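PDB 5DKV: ABC transporter substrate binding protein (Ribose) from Agrobacterium vitis, which probably captures sugars for import by an ABC transporter and is seen here bound to alpha-D-tagatopyranose. Local coordinates for residues T96-V99 with Q100-K104; S166-K169 with P170-T174; G238-A242 with G243-T247; D254-G257 with S258-D261. One frame throughout, in Å; residues are numbered along the deposited sequence.

Interaction 1. Residues T96-V99 with Q100-K104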
ATOM      1  N   THR A  96     -11.206  11.811   3.594  1.00 15.92           N
ATOM      2  CA  THR A  96     -12.091  12.823   4.179  1.00 18.74           C
ATOM      3  C   THR A  96     -12.724  12.353   5.478  1.00 18.50           C
ATOM      4  O   THR A  96     -12.830  13.128   6.432  1.00 21.58           O
ATOM      5  CB  THR A  96     -13.216  13.232   3.197  1.00 19.66           C
ATOM      6  OG1 THR A  96     -13.977  12.077   2.835  1.00 41.65           O
ATOM      7  CG2 THR A  96     -12.632  13.819   1.966  1.00 18.88           C
ATOM      8  N   GLN A  97     -13.134  11.086   5.538  1.00 17.73           N
ATOM      9  CA  GLN A  97     -13.922  10.636   6.676  1.00 19.73           C
ATOM     10  C   GLN A  97     -13.058  10.419   7.926  1.00 12.57           C
ATOM     11  O   GLN A  97     -13.585  10.331   9.021  1.00 18.40           O
ATOM     12  CB  GLN A  97     -14.673   9.348   6.347  1.00 18.92           C
ATOM     13  CG  GLN A  97     -15.780   9.485   5.294  1.00 27.03           C
ATOM     14  CD  GLN A  97     -16.643  10.718   5.484  1.00 43.02           C
ATOM     15  OE1 GLN A  97     -17.115  11.000   6.587  1.00 53.05           O
ATOM     16  NE2 GLN A  97     -16.844  11.471   4.409  1.00 47.21           N
ATOM     17  N   LEU A  98     -11.745  10.347   7.762  1.00 14.03           N
ATOM     18  CA  LEU A  98     -10.842  10.221   8.921  1.00 12.97           C
ATOM     19  C   LEU A  98     -10.369  11.572   9.441  1.00 13.04           C
ATOM     20  O   LEU A  98      -9.728  11.647  10.484  1.00 15.79           O
ATOM     21  CB  LEU A  98      -9.633   9.343   8.562  1.00 12.67           C
ATOM     22  CG  LEU A  98      -9.773   7.845   8.937  1.00 10.84           C
ATOM     23  CD1 LEU A  98      -9.661   7.631  10.457  1.00 14.25           C
ATOM     24  CD2 LEU A  98     -11.050   7.256   8.387  1.00 10.38           C
ATOM     25  N   VAL A  99     -10.725  12.650   8.752  1.00 13.87           N
ATOM     26  CA  VAL A  99     -10.240  13.970   9.155  1.00 12.52           C
ATOM     27  C   VAL A  99     -10.774  14.372  10.526  1.00 14.58           C
ATOM     28  O   VAL A  99      -9.975  14.643  11.425  1.00 15.63           O
ATOM     29  CB  VAL A  99     -10.606  15.039   8.115  1.00 16.30           C
ATOM     30  CG1 VAL A  99     -10.248  16.460   8.612  1.00 18.80           C
ATOM     31  CG2 VAL A  99      -9.903  14.720   6.826  1.00 14.38           C
ATOM     32  N   GLN A 100     -12.095  14.422  10.707  1.00 17.15           N
ATOM     33  CA  GLN A 100     -12.618  14.891  11.990  1.00 15.36           C
ATOM     34  C   GLN A 100     -12.306  13.929  13.163  1.00 17.41           C
ATOM     35  O   GLN A 100     -11.992  14.385  14.274  1.00 17.48           O
ATOM     36  CB  GLN A 100     -14.126  15.157  11.906  1.00 23.94           C
ATOM     37  CG  GLN A 100     -14.471  16.419  11.114  1.00 29.92           C
ATOM     38  CD  GLN A 100     -13.784  17.672  11.657  1.00 36.55           C
ATOM     39  OE1 GLN A 100     -13.684  17.867  12.869  1.00 38.60           O
ATOM     40  NE2 GLN A 100     -13.292  18.515  10.757  1.00 40.03           N
ATOM     41  N   PRO A 101     -12.377  12.607  12.934  1.00 18.13           N
ATOM     42  CA  PRO A 101     -11.983  11.690  14.004  1.00 18.66           C
ATOM     43  C   PRO A 101     -10.538  11.874  14.444  1.00 13.74           C
ATOM     44  O   PRO A 101     -10.275  11.829  15.646  1.00 17.67           O
ATOM     45  CB  PRO A 101     -12.210  10.311  13.370  1.00 19.54           C
ATOM     46  CG  PRO A 101     -13.320  10.538  12.423  1.00 17.13           C
ATOM     47  CD  PRO A 101     -13.013  11.885  11.820  1.00 17.40           C
ATOM     48  N   LEU A 102      -9.615  12.092  13.508  1.00 14.44           N
ATOM     49  CA  LEU A 102      -8.221  12.344  13.883  1.00 13.14           C
ATOM     50  C   LEU A 102      -8.037  13.732  14.487  1.00 14.61           C
ATOM     51  O   LEU A 102      -7.191  13.920  15.356  1.00 15.97           O
ATOM     52  CB  LEU A 102      -7.285  12.157  12.681  1.00 14.08           C
ATOM     53  CG  LEU A 102      -7.039  10.688  12.331  1.00 11.10           C
ATOM     54  CD1 LEU A 102      -6.315  10.566  11.005  1.00 12.34           C
ATOM     55  CD2 LEU A 102      -6.248   9.995  13.447  1.00 11.03           C
ATOM     56  N   LYS A 103      -8.855  14.690  14.056  1.00 16.48           N
ATOM     57  CA  LYS A 103      -8.828  16.039  14.594  1.00 17.51           C
ATOM     58  C   LYS A 103      -9.100  16.033  16.102  1.00 17.09           C
ATOM     59  O   LYS A 103      -8.517  16.811  16.862  1.00 19.84           O
ATOM     60  CB  LYS A 103      -9.878  16.899  13.882  1.00 19.93           C
ATOM     61  CG  LYS A 103      -9.441  18.289  13.484  1.00 39.49           C
ATOM     62  CD  LYS A 103      -9.281  19.192  14.667  1.00 38.38           C
ATOM     63  CE  LYS A 103      -9.281  20.653  14.232  1.00 43.25           C
ATOM     64  NZ  LYS A 103     -10.217  21.452  15.055  1.00 45.63           N
ATOM     65  N   LYS A 104      -9.976  15.130  16.535  1.00 24.44           N
ATOM     66  CA  LYS A 104     -10.243  14.969  17.963  1.00 27.26           C
ATOM     67  C   LYS A 104      -8.986  14.583  18.748  1.00 21.06           C
ATOM     68  O   LYS A 104      -8.789  15.058  19.876  1.00 25.59           O
ATOM     69  CB  LYS A 104     -11.325  13.919  18.187  1.00 25.31           C
ATOM     70  CG  LYS A 104     -12.685  14.379  17.742  1.00 35.56           C
ATOM     71  CD  LYS A 104     -13.809  13.662  18.505  1.00 50.68           C
ATOM     72  CE  LYS A 104     -14.455  12.546  17.699  1.00 55.89           C
ATOM     73  NZ  LYS A 104     -15.933  12.731  17.635  1.00 59.50           N
TER
HETATM   74  O   HOH W   1     -14.021  13.841   8.703  1.00 24.60           O

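Interaction 2. Residues S166-K169 with P170-T174. With T6T (alpha-D-tagatopyranose), chain E.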
ATOM      1  N   SER A 166      -6.827  -3.752 -12.420  1.00  8.52           N
ATOM      2  CA  SER A 166      -7.645  -4.344 -11.396  1.00  8.74           C
ATOM      3  C   SER A 166      -7.351  -3.541 -10.140  1.00 10.93           C
ATOM      4  O   SER A 166      -6.209  -3.481  -9.701  1.00 10.92           O
ATOM      5  CB  SER A 166      -7.307  -5.837 -11.236  1.00  9.06           C
ATOM      6  OG  SER A 166      -7.917  -6.421 -10.111  1.00  9.80           O
ATOM      7  N   ASN A 167      -8.364  -2.872  -9.606  1.00  9.06           N
ATOM      8  CA  ASN A 167      -8.175  -1.958  -8.489  1.00  8.74           C
ATOM      9  C   ASN A 167      -9.205  -2.151  -7.395  1.00 13.25           C
ATOM     10  O   ASN A 167     -10.133  -2.965  -7.522  1.00 12.62           O
ATOM     11  CB  ASN A 167      -8.215  -0.520  -8.998  1.00  9.29           C
ATOM     12  CG  ASN A 167      -7.343   0.409  -8.205  1.00 10.71           C
ATOM     13  OD1 ASN A 167      -6.872   0.070  -7.121  1.00 11.86           O
ATOM     14  ND2 ASN A 167      -7.106   1.586  -8.752  1.00 12.93           N
ATOM     15  N   VAL A 168      -9.030  -1.418  -6.303  1.00 12.03           N
ATOM     16  CA  VAL A 168      -9.829  -1.639  -5.106  1.00 12.29           C
ATOM     17  C   VAL A 168     -11.174  -0.922  -5.180  1.00 14.02           C
ATOM     18  O   VAL A 168     -12.224  -1.555  -5.352  1.00 13.91           O
ATOM     19  CB  VAL A 168      -9.036  -1.173  -3.853  1.00 14.42           C
ATOM     20  CG1 VAL A 168      -9.844  -1.390  -2.591  1.00 13.98           C
ATOM     21  CG2 VAL A 168      -7.742  -1.940  -3.749  1.00 11.70           C
ATOM     22  N   LYS A 169     -11.125   0.400  -5.076  1.00 12.15           N
ATOM     23  CA  LYS A 169     -12.323   1.226  -4.994  1.00 14.16           C
ATOM     24  C   LYS A 169     -11.899   2.661  -5.263  1.00 14.05           C
ATOM     25  O   LYS A 169     -10.850   3.065  -4.778  1.00 16.94           O
ATOM     26  CB  LYS A 169     -12.955   1.018  -3.602  1.00 23.87           C
ATOM     27  CG  LYS A 169     -13.326   2.214  -2.765  1.00 34.44           C
ATOM     28  CD  LYS A 169     -12.925   2.032  -1.290  1.00 45.37           C
ATOM     29  CE  LYS A 169     -13.553   0.832  -0.612  1.00 42.75           C
ATOM     30  NZ  LYS A 169     -13.319   0.880   0.875  1.00 37.03           N
ATOM     31  N   PRO A 170     -12.692   3.431  -6.035  1.00 13.78           N
ATOM     32  CA  PRO A 170     -12.334   4.852  -6.185  1.00 17.75           C
ATOM     33  C   PRO A 170     -12.165   5.544  -4.839  1.00 21.44           C
ATOM     34  O   PRO A 170     -12.917   5.265  -3.904  1.00 18.31           O
ATOM     35  CB  PRO A 170     -13.524   5.454  -6.931  1.00 20.36           C
ATOM     36  CG  PRO A 170     -14.206   4.298  -7.595  1.00 18.94           C
ATOM     37  CD  PRO A 170     -13.952   3.096  -6.713  1.00 16.90           C
ATOM     38  N   GLY A 171     -11.191   6.447  -4.751  1.00 22.50           N
ATOM     39  CA  GLY A 171     -11.017   7.244  -3.555  1.00 18.26           C
ATOM     40  C   GLY A 171      -9.972   6.779  -2.560  1.00 23.18           C
ATOM     41  O   GLY A 171      -9.635   7.518  -1.630  1.00 24.06           O
ATOM     42  N   VAL A 172      -9.456   5.566  -2.726  1.00 16.57           N
ATOM     43  CA  VAL A 172      -8.378   5.099  -1.873  1.00 17.34           C
ATOM     44  C   VAL A 172      -7.120   5.812  -2.350  1.00 13.77           C
ATOM     45  O   VAL A 172      -6.781   5.701  -3.503  1.00 12.68           O
ATOM     46  CB  VAL A 172      -8.179   3.576  -1.954  1.00 15.24           C
ATOM     47  CG1 VAL A 172      -6.981   3.150  -1.096  1.00 12.98           C
ATOM     48  CG2 VAL A 172      -9.465   2.852  -1.541  1.00 16.39           C
ATOM     49  N   SER A 173      -6.448   6.561  -1.477  1.00 17.20           N
ATOM     50  CA  SER A 173      -5.462   7.525  -1.956  1.00 18.24           C
ATOM     51  C   SER A 173      -4.305   6.849  -2.709  1.00 13.17           C
ATOM     52  O   SER A 173      -3.873   7.315  -3.750  1.00 12.53           O
ATOM     53  CB  SER A 173      -4.921   8.361  -0.794  1.00 17.70           C
ATOM     54  OG  SER A 173      -4.025   7.642   0.048  1.00 19.26           O
ATOM     55  N   THR A 174      -3.838   5.752  -2.172  1.00 10.77           N
ATOM     56  CA  THR A 174      -2.676   5.054  -2.726  1.00  9.35           C
ATOM     57  C   THR A 174      -2.991   4.423  -4.084  1.00  9.26           C
ATOM     58  O   THR A 174      -2.258   4.603  -5.054  1.00 11.64           O
ATOM     59  CB  THR A 174      -2.220   3.956  -1.794  1.00  9.16           C
ATOM     60  OG1 THR A 174      -3.373   3.203  -1.417  1.00  9.57           O
ATOM     61  CG2 THR A 174      -1.538   4.544  -0.543  1.00 11.94           C
TER
HETATM   62  O3  T6T E 401      -1.157  -1.974  -1.275  1.00  7.37           O
HETATM   63  C3  T6T E 401      -1.190  -1.930   0.145  1.00  5.80           C
HETATM   64  C4  T6T E 401      -1.370  -0.539   0.576  1.00  6.86           C
HETATM   65  O4  T6T E 401      -0.220   0.262   0.117  1.00  8.07           O
HETATM   66  C5  T6T E 401      -2.629   0.004   0.057  1.00  7.27           C
HETATM   67  O5  T6T E 401      -2.885   1.325   0.564  1.00  9.02           O
HETATM   68  C6  T6T E 401      -3.827  -0.816   0.505  1.00  7.69           C
HETATM   69  O6  T6T E 401      -3.628  -2.207   0.117  1.00  9.00           O
HETATM   70  C2  T6T E 401      -2.393  -2.749   0.653  1.00  6.42           C
HETATM   71  O2  T6T E 401      -2.375  -2.697   2.060  1.00  9.14           O
HETATM   72  C1  T6T E 401      -2.435  -4.148   0.181  1.00  9.55           C
HETATM   73  O1  T6T E 401      -1.317  -4.873   0.583  1.00  8.79           O

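Interaction 3. Residues G238-A242 with G243-T247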
ATOM      1  N   GLY A 238      -7.420 -15.590 -11.241  1.00 12.54           N
ATOM      2  CA  GLY A 238      -8.361 -15.658 -12.341  1.00 11.21           C
ATOM      3  C   GLY A 238      -7.713 -16.128 -13.637  1.00 11.64           C
ATOM      4  O   GLY A 238      -8.267 -16.967 -14.347  1.00 12.61           O
ATOM      5  N   VAL A 239      -6.538 -15.589 -13.945  1.00 11.58           N
ATOM      6  CA  VAL A 239      -5.802 -15.995 -15.129  1.00 13.65           C
ATOM      7  C   VAL A 239      -5.471 -17.494 -15.074  1.00 13.57           C
ATOM      8  O   VAL A 239      -5.639 -18.211 -16.061  1.00 13.73           O
ATOM      9  CB  VAL A 239      -4.509 -15.167 -15.289  1.00 10.26           C
ATOM     10  CG1 VAL A 239      -3.606 -15.760 -16.374  1.00 11.93           C
ATOM     11  CG2 VAL A 239      -4.832 -13.733 -15.597  1.00  9.86           C
ATOM     12  N   GLN A 240      -5.006 -17.966 -13.924  1.00 11.78           N
ATOM     13  CA  GLN A 240      -4.692 -19.384 -13.758  1.00 12.22           C
ATOM     14  C   GLN A 240      -5.959 -20.251 -13.968  1.00 13.96           C
ATOM     15  O   GLN A 240      -5.928 -21.246 -14.696  1.00 14.76           O
ATOM     16  CB  GLN A 240      -4.068 -19.625 -12.375  1.00 12.48           C
ATOM     17  CG  GLN A 240      -3.710 -21.056 -12.068  1.00 16.70           C
ATOM     18  CD  GLN A 240      -2.414 -21.504 -12.718  1.00 36.62           C
ATOM     19  OE1 GLN A 240      -1.330 -21.037 -12.363  1.00 37.19           O
ATOM     20  NE2 GLN A 240      -2.519 -22.440 -13.657  1.00 48.13           N
ATOM     21  N   GLN A 241      -7.081 -19.830 -13.392  1.00 14.01           N
ATOM     22  CA  GLN A 241      -8.315 -20.624 -13.440  1.00 12.73           C
ATOM     23  C   GLN A 241      -8.873 -20.659 -14.863  1.00 14.36           C
ATOM     24  O   GLN A 241      -9.527 -21.631 -15.270  1.00 17.14           O
ATOM     25  CB  GLN A 241      -9.357 -20.065 -12.476  1.00 16.14           C
ATOM     26  CG  GLN A 241     -10.713 -20.797 -12.499  1.00 22.22           C
ATOM     27  CD  GLN A 241     -10.651 -22.218 -11.974  1.00 24.97           C
ATOM     28  OE1 GLN A 241     -10.777 -22.447 -10.775  1.00 29.42           O
ATOM     29  NE2 GLN A 241     -10.454 -23.181 -12.870  1.00 23.11           N
ATOM     30  N   ALA A 242      -8.597 -19.600 -15.618  1.00 15.78           N
ATOM     31  CA  ALA A 242      -9.004 -19.516 -17.013  1.00 13.73           C
ATOM     32  C   ALA A 242      -8.117 -20.334 -17.942  1.00 17.25           C
ATOM     33  O   ALA A 242      -8.379 -20.407 -19.140  1.00 19.94           O
ATOM     34  CB  ALA A 242      -9.004 -18.074 -17.465  1.00 13.86           C
ATOM     35  N   GLY A 243      -7.044 -20.905 -17.406  1.00 14.87           N
ATOM     36  CA  GLY A 243      -6.077 -21.621 -18.227  1.00 15.60           C
ATOM     37  C   GLY A 243      -5.094 -20.768 -19.021  1.00 19.55           C
ATOM     38  O   GLY A 243      -4.470 -21.261 -19.967  1.00 19.51           O
ATOM     39  N   GLN A 244      -4.934 -19.506 -18.642  1.00 13.38           N
ATOM     40  CA  GLN A 244      -4.153 -18.584 -19.449  1.00 17.12           C
ATOM     41  C   GLN A 244      -2.828 -18.156 -18.816  1.00 17.04           C
ATOM     42  O   GLN A 244      -2.258 -17.140 -19.210  1.00 15.38           O
ATOM     43  CB  GLN A 244      -4.987 -17.355 -19.770  1.00 17.47           C
ATOM     44  CG  GLN A 244      -6.264 -17.690 -20.533  1.00 16.52           C
ATOM     45  CD  GLN A 244      -6.016 -18.528 -21.779  1.00 26.89           C
ATOM     46  OE1 GLN A 244      -5.171 -18.196 -22.595  1.00 26.44           O
ATOM     47  NE2 GLN A 244      -6.750 -19.638 -21.911  1.00 39.90           N
ATOM     48  N   SER A 245      -2.323 -18.946 -17.883  1.00 14.21           N
ATOM     49  CA  SER A 245      -1.068 -18.603 -17.233  1.00 10.84           C
ATOM     50  C   SER A 245       0.028 -18.442 -18.268  1.00 12.09           C
ATOM     51  O   SER A 245       0.206 -19.312 -19.134  1.00 16.16           O
ATOM     52  CB  SER A 245      -0.675 -19.655 -16.212  1.00 17.41           C
ATOM     53  OG  SER A 245       0.571 -19.308 -15.633  1.00 15.49           O
ATOM     54  N   GLY A 246       0.732 -17.318 -18.201  1.00 15.40           N
ATOM     55  CA  GLY A 246       1.804 -17.008 -19.131  1.00 19.17           C
ATOM     56  C   GLY A 246       1.361 -16.362 -20.440  1.00 21.01           C
ATOM     57  O   GLY A 246       2.171 -15.798 -21.174  1.00 27.79           O
ATOM     58  N   THR A 247       0.081 -16.474 -20.752  1.00 14.69           N
ATOM     59  CA  THR A 247      -0.485 -15.860 -21.954  1.00 13.20           C
ATOM     60  C   THR A 247      -1.040 -14.469 -21.656  1.00 19.17           C
ATOM     61  O   THR A 247      -0.739 -13.503 -22.357  1.00 22.00           O
ATOM     62  CB  THR A 247      -1.580 -16.742 -22.538  1.00 16.26           C
ATOM     63  OG1 THR A 247      -1.007 -18.017 -22.854  1.00 26.84           O
ATOM     64  CG2 THR A 247      -2.176 -16.113 -23.797  1.00 21.32           C
TER
HETATM   65  O   HOH W   2       1.161 -20.995 -13.709  1.00 26.33           O

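Interaction 4. Residues D254-G257 with S258-D261. With T6T (alpha-D-tagatopyranose), chain E.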
ATOM      1  N   ASP A 254       2.621  -5.155  -4.716  1.00  6.95           N
ATOM      2  CA  ASP A 254       2.887  -5.810  -3.432  1.00  9.56           C
ATOM      3  C   ASP A 254       3.499  -7.192  -3.639  1.00 12.30           C
ATOM      4  O   ASP A 254       3.612  -7.675  -4.771  1.00 11.35           O
ATOM      5  CB  ASP A 254       1.632  -5.854  -2.542  1.00  8.04           C
ATOM      6  CG  ASP A 254       1.197  -4.458  -2.109  1.00 10.69           C
ATOM      7  OD1 ASP A 254       0.024  -4.071  -2.361  1.00  7.98           O
ATOM      8  OD2 ASP A 254       2.059  -3.740  -1.529  1.00  9.86           O
ATOM      9  N   ALA A 255       3.986  -7.777  -2.551  1.00 11.55           N
ATOM     10  CA  ALA A 255       4.790  -9.004  -2.646  1.00  8.06           C
ATOM     11  C   ALA A 255       4.482  -9.978  -1.511  1.00 10.57           C
ATOM     12  O   ALA A 255       5.330 -10.250  -0.651  1.00 13.80           O
ATOM     13  CB  ALA A 255       6.258  -8.654  -2.668  1.00 11.91           C
ATOM     14  N   PRO A 256       3.269 -10.536  -1.509  1.00 12.20           N
ATOM     15  CA  PRO A 256       3.010 -11.607  -0.548  1.00 21.77           C
ATOM     16  C   PRO A 256       3.838 -12.845  -0.888  1.00 18.56           C
ATOM     17  O   PRO A 256       4.368 -12.951  -1.997  1.00 13.67           O
ATOM     18  CB  PRO A 256       1.517 -11.878  -0.710  1.00 21.06           C
ATOM     19  CG  PRO A 256       1.192 -11.438  -2.072  1.00 14.92           C
ATOM     20  CD  PRO A 256       2.118 -10.292  -2.396  1.00 12.69           C
ATOM     21  N   GLY A 257       3.917 -13.777   0.046  1.00 17.38           N
ATOM     22  CA  GLY A 257       4.714 -14.977  -0.130  1.00 16.37           C
ATOM     23  C   GLY A 257       4.421 -15.741  -1.403  1.00 18.02           C
ATOM     24  O   GLY A 257       5.312 -16.377  -1.962  1.00 17.45           O
ATOM     25  N   SER A 258       3.168 -15.691  -1.847  1.00 16.34           N
ATOM     26  CA  SER A 258       2.747 -16.391  -3.053  1.00 16.80           C
ATOM     27  C   SER A 258       3.500 -15.942  -4.317  1.00 15.72           C
ATOM     28  O   SER A 258       3.468 -16.651  -5.323  1.00 15.24           O
ATOM     29  CB  SER A 258       1.250 -16.195  -3.270  1.00 20.26           C
ATOM     30  OG  SER A 258       0.928 -14.821  -3.196  1.00 19.61           O
ATOM     31  N   VAL A 259       4.174 -14.792  -4.294  1.00 14.13           N
ATOM     32  CA  VAL A 259       4.826 -14.342  -5.528  1.00 15.80           C
ATOM     33  C   VAL A 259       5.981 -15.266  -5.916  1.00 19.21           C
ATOM     34  O   VAL A 259       6.365 -15.311  -7.072  1.00 16.64           O
ATOM     35  CB  VAL A 259       5.375 -12.879  -5.456  1.00 22.07           C
ATOM     36  CG1 VAL A 259       4.251 -11.888  -5.200  1.00 21.78           C
ATOM     37  CG2 VAL A 259       6.534 -12.743  -4.442  1.00 19.92           C
ATOM     38  N   VAL A 260       6.563 -15.978  -4.958  1.00 15.15           N
ATOM     39  CA  VAL A 260       7.635 -16.904  -5.291  1.00 17.52           C
ATOM     40  C   VAL A 260       7.146 -17.988  -6.254  1.00 18.20           C
ATOM     41  O   VAL A 260       7.695 -18.120  -7.347  1.00 16.34           O
ATOM     42  CB  VAL A 260       8.249 -17.553  -4.057  1.00 21.04           C
ATOM     43  CG1 VAL A 260       9.407 -18.474  -4.466  1.00 21.01           C
ATOM     44  CG2 VAL A 260       8.750 -16.486  -3.098  1.00 27.25           C
ATOM     45  N   ASP A 261       6.112 -18.745  -5.878  1.00 15.42           N
ATOM     46  CA  ASP A 261       5.562 -19.751  -6.781  1.00 20.39           C
ATOM     47  C   ASP A 261       4.976 -19.114  -8.036  1.00 11.85           C
ATOM     48  O   ASP A 261       5.139 -19.656  -9.118  1.00 14.24           O
ATOM     49  CB  ASP A 261       4.485 -20.584  -6.086  1.00 23.37           C
ATOM     50  CG  ASP A 261       5.050 -21.488  -5.006  1.00 45.13           C
ATOM     51  OD1 ASP A 261       6.288 -21.537  -4.850  1.00 47.23           O
ATOM     52  OD2 ASP A 261       4.254 -22.162  -4.318  1.00 53.47           O
TER
HETATM   53  O3  T6T E 401      -1.157  -1.974  -1.275  1.00  7.37           O
HETATM   54  C3  T6T E 401      -1.190  -1.930   0.145  1.00  5.80           C
HETATM   55  C4  T6T E 401      -1.370  -0.539   0.576  1.00  6.86           C
HETATM   56  O4  T6T E 401      -0.220   0.262   0.117  1.00  8.07           O
HETATM   57  C5  T6T E 401      -2.629   0.004   0.057  1.00  7.27           C
HETATM   58  O5  T6T E 401      -2.885   1.325   0.564  1.00  9.02           O
HETATM   59  C6  T6T E 401      -3.827  -0.816   0.505  1.00  7.69           C
HETATM   60  O6  T6T E 401      -3.628  -2.207   0.117  1.00  9.00           O
HETATM   61  C2  T6T E 401      -2.393  -2.749   0.653  1.00  6.42           C
HETATM   62  O2  T6T E 401      -2.375  -2.697   2.060  1.00  9.14           O
HETATM   63  C1  T6T E 401      -2.435  -4.148   0.181  1.00  9.55           C
HETATM   64  O1  T6T E 401      -1.317  -4.873   0.583  1.00  8.79           O
HETATM   65  O   HOH W   3       5.028 -19.029  -3.112  1.00 18.54           O

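Interaction 1. Residues T96-V99 with Q100-K104
The pyrrolidine ring of P101 meets two carbonyl oxygens of the preceding turn: CD lies 3.3 Å from Q97 O and 3.6 Å from L98 O, while CG is near Q97 O alone; L77 of helix 70-81 also touches this ring. The contact is the first turn of helix 99-107, where proline fits well because its nitrogen has no hydrogen to donate. The other flat groups are peptides. L102 N gives its hydrogen to L98 O at 3.1 Å, and K103 N bonds to V99 O at 2.9 Å. Ahead of these two i to i+4 bonds, V99 N bonds back to T96 O in a tighter turn. L98 and L102 share one flank of the turn. In L102, CG stands beside the backbone N (chi1 -76°), 3.4 Å from L98 O, and CD1 comes near L98 CB at 4.3 Å. Both leucines continue onto I90 of strand 87-90 and onto helix 70-81, so the flank faces the fold interior. On the approach to the helix, D94 takes hydrogen bonds from T96 OG1 and Q97 N. A water bridges T96 O and Q100 N as the chain enters the helix, donating to T96 O and accepting from Q100 N at 2.8 Å.

Interaction 2. Residues S166-K169 with P170-T174
A type II beta turn, K169 to V172, carries the chain from strand 161-167 into helix 173-186 at the sugar-binding end of a beta-alpha-beta unit. P170 and G171 fill its corners, G171 with the positive phi (98°) that suits glycine there. No hydrogen bond joins the two halves across the turn; they meet by van der Waals contact, partly with backbone carbonyls. The bent K169 chain lays CD on V172 CG2 at 3.6 Å, the two side chains crossing at about a right angle, and its CG rests 3.3 Å from P170 O. The same CG2 of V172, the helix N-cap residue, meets V168 CG1 more loosely, at 4.4 Å. Before the turn, N167 OD1 accepts V168 N at 2.7 Å from above its carbonyl plane, while ND2 bonds E179 OE1 and T175 O; the amide thus ties the strand end to the helix. In the first helical turn T174 holds OG1 between its backbone N and carbonyl carbon (chi1 48°) and donates to sugar O5 at 2.8 Å. R178, one turn on, binds the same sugar. S166 and V168 lean on S231 of helix 229-241, and P170 lies against F199 of strand 192-199.

Interaction 3. Residues G238-A242 with G243-T247
Q244 N donates to V239 O at 3.0 Å and G243 N to Q240 O at 3.0 Å, the nested backbone pair of a Schellman motif closing helix 229-241, the 6→1 bond running round the 5→2 bond. G243 makes the reversal with a positive phi of 78°, a conformation glycine takes easily. A further backbone bond, T247 N to Q244 O, closes the next turn, in which G246 again has positive phi.

Among the side-chain polar contacts, Q244 folds back at chi2 and offers NE2 to A242 O at 3.3 Å, a weak but fairly straight bond. Q240 and S245 do not bond directly. With CG and OG each extended opposite their own backbone N (chi1 179° and 178°), they are joined by a water that donates to Q240 OE1 at 2.8 Å and pairs with S245 OG at 2.6 Å.

The van der Waals contacts are few. V239 CG1 lies against the Q244 carbonyl, 3.4 Å from Q244 O, and 4.0 Å from Q244 CB. A242 CB meets Q244 CG at 4.1 Å, so the alanine lies beside the glutamine stem.

This surface cap lies between two parts of the fold: V239, A242 and Q244 lean on helix 204-217 through L211, Q212 and Y215, and V239, Q240 and S245 rest against L267 in the loop before strand 270-273, as the chain heads for strand 249-253.

Interaction 4. Residues D254-G257 with S258-D261
G257 and S258 form the two corners of a type I beta turn from P256 to V259, which leads the chain from strand 249-253 into helix 259-264. The turn is closed by V259 N donating to P256 O at 3.0 Å, nearly straight at 171°. G257 O takes V260 N at 3.3 Å, and a water bridges G257 O and D261 N, donating to the oxygen and accepting from the nitrogen. S258 sets OG between its own backbone N and carbonyl carbon (chi1 51°), which brings it to the P256 ring, 3.6 Å from CG. V259, which is buried, touches P256 CD with CG1 at 3.9 Å, the valine and the ring crossing at about a right angle, while its CG2 lies 3.3 Å from P256 O and only loosely meets A255 CB. V259 and A255 reach on to strand 270-273, and P256 and S258 face L229 and L233 of helix 229-241. Upstream of the turn, D254 lies in the sugar site. Its OD2 accepts from NE2 of Q274, which also bonds the sugar, and is hydrogen-bonded to Y322 OH, so OD2 is gripped by two partners. OD1 of D254 takes a weak bond from L229 N and receives the hydrogen of sugar O3 at 2.6 Å.

Overall arrangement
All four contacts are turns at helix ends in a fold of mostly parallel strands and covering helices. Interactions 1, 2 and 4 lead into helices and are partly buried; interaction 3 closes a helix at the surface. Interactions 2 and 4 follow strands 161-167 and 249-253 and both touch the sugar, which T174 supplies with a donor and D254 with an acceptor, their centres about 21 Å apart. Interactions 3 and 4 lie before and after strand 249-253. Interaction 1, about 34 Å from interaction 4 between centres, has no sugar contact. Water completes the backbone bonding in 1 and 4 but links side chains in 3, while interaction 2 relies on van der Waals packing across its turn.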